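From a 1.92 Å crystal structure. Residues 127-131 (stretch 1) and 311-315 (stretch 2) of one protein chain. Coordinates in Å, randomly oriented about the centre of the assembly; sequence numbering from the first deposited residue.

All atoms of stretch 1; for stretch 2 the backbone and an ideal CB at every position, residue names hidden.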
# COMPACT_ATOMS: atom_id res chain seq x y z
N THR A 127 -2.55 6.49 -15.41
CA THR A 127 -2.78 6.80 -14.03
C THR A 127 -3.75 7.96 -13.92
O THR A 127 -3.34 9.11 -14.05
CB THR A 127 -1.43 7.14 -13.40
OG1 THR A 127 -0.83 8.25 -14.11
CG2 THR A 127 -0.46 5.97 -13.49
N GLU A 128 -5.04 7.67 -13.79
CA GLU A 128 -6.08 8.64 -13.66
C GLU A 128 -6.30 9.16 -12.24
O GLU A 128 -7.11 10.11 -12.10
CB GLU A 128 -7.44 8.09 -14.16
CG GLU A 128 -7.42 7.57 -15.61
CD GLU A 128 -7.37 8.65 -16.69
OE1 GLU A 128 -7.33 9.86 -16.38
OE2 GLU A 128 -7.39 8.31 -17.88
N ASP A 129 -5.64 8.54 -11.23
CA ASP A 129 -5.77 8.94 -9.83
C ASP A 129 -4.47 9.41 -9.37
O ASP A 129 -3.42 8.74 -9.54
CB ASP A 129 -6.18 7.80 -8.95
CG ASP A 129 -7.52 7.19 -9.35
OD1 ASP A 129 -8.41 7.86 -9.87
OD2 ASP A 129 -7.67 6.00 -9.19
N ALA A 130 -4.52 10.60 -8.82
CA ALA A 130 -3.35 11.18 -8.20
C ALA A 130 -3.28 10.65 -6.83
O ALA A 130 -4.30 10.25 -6.24
CB ALA A 130 -3.46 12.68 -8.15
N GLY A 131 -2.07 10.63 -6.34
CA GLY A 131 -1.75 10.26 -5.03
C GLY A 131 -0.72 9.18 -4.95
O GLY A 131 0.10 9.01 -5.84
N UNK A 311 -10.87 15.48 -5.65
CA UNK A 311 -11.23 14.08 -5.70
C UNK A 311 -10.69 13.46 -6.99
O UNK A 311 -10.76 14.02 -8.04
CB UNK A 311 -12.75 13.91 -5.60
N UNK A 312 -10.09 12.31 -6.87
CA UNK A 312 -9.90 11.43 -8.05
C UNK A 312 -11.23 11.03 -8.74
O UNK A 312 -12.26 11.00 -8.08
CB UNK A 312 -9.16 10.16 -7.62
N UNK A 313 -11.20 10.76 -10.06
CA UNK A 313 -12.37 10.41 -10.83
C UNK A 313 -12.83 8.95 -10.63
O UNK A 313 -12.75 8.13 -11.55
CB UNK A 313 -12.08 10.66 -12.31
N UNK A 314 -13.35 8.67 -9.45
CA UNK A 314 -13.79 7.35 -9.07
C UNK A 314 -15.30 7.34 -9.15
O UNK A 314 -15.97 8.31 -8.90
CB UNK A 314 -13.30 6.97 -7.67
N UNK A 315 -15.85 6.20 -9.49
CA UNK A 315 -17.27 6.07 -9.74
C UNK A 315 -18.02 6.07 -8.40
O UNK A 315 -17.85 5.18 -7.60
CB UNK A 315 -17.56 4.80 -10.54

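Position 311 can be settled quickly. Its ideal CB has no atom of stretch 1 within 5.5 Å, and phi/psi of -56/135 is an extended conformation open to most residues, proline included. Stretch 1 therefore sets no preference here. The deposited residue is A311, whose methyl group takes no part in the contact.

Position 312 is the best constrained. Its CA lies 5.1 Å from the CA of D129, the closest CA pair between the stretches, and its CA-to-CB bond points toward stretch 1. The ideal CB is 3.3 Å from D129 OD1 and 4.8 Å from A130 N. Beyond it, A130 presents both an amide donor at N and a carbonyl acceptor at O. A short side chain carrying an acceptor and a donor at its end would answer both. Asparagine fits well; aspartate could accept from A130 N but would set a negative charge near A130 O and D129, while serine or threonine would have less reach. The residue is N312, with chi1 -72° (m) and chi2 -38°. A130 N donates to N312 OD1 at 2.9 Å (N-H...O angle 151°), and N312 ND2 donates to A130 O at 2.8 Å (144°). One amide group thus engages both polar backbone atoms of a single residue. The N312 CB remains 3.4 Å from D129 OD1.

At position 313 the CA-to-CB bond runs sideways, and the ideal CB is 5.0 Å from E128 O and 5.2 Å from D129 OD1. Phi of -77° suits proline, though it does not demand it, and many small or medium side chains would also be accommodated. The deposited P313 has a C-gamma endo ring. Its CD packs 3.2 Å from E128 O and 3.6 Å from D129 OD1, while its CG lies 4.2 Å from E128 CB. With no amide hydrogen, the residue meets these oxygens through carbon.

Position 314 also points sideways, its ideal CB 5.4 Å from D129 OD1, so stretch 1 exerts little selection. At phi/psi -103/148, beta-branched residues are comfortable, but other side chains would serve. V314 adopts chi1 -166° (t), and its CG2 comes within 4.4 Å of D129 OD1, a marginal contact. Its N makes a weak 2.9 Å hydrogen bond to N312 O, within the stretch.

Position 315 is beyond reach, with no stretch 1 atom within 5.5 Å of the ideal CB; its phi/psi of -76/114 is permissive. The residue is A315, which makes no contact with stretch 1.

Stretch 2 (311-315) ANPVA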
# COMPACT_ATOMS: atom_id res chain seq x y z
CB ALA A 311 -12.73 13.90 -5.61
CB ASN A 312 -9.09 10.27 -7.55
CG ASN A 312 -7.70 10.71 -7.30
OD1 ASN A 312 -7.20 11.51 -8.07
ND2 ASN A 312 -7.09 10.27 -6.22
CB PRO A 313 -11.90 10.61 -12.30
CG PRO A 313 -10.46 10.25 -12.23
CD PRO A 313 -10.00 10.89 -10.95
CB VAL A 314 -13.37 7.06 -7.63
CG1 VAL A 314 -13.50 5.59 -7.34
CG2 VAL A 314 -11.97 7.52 -7.37
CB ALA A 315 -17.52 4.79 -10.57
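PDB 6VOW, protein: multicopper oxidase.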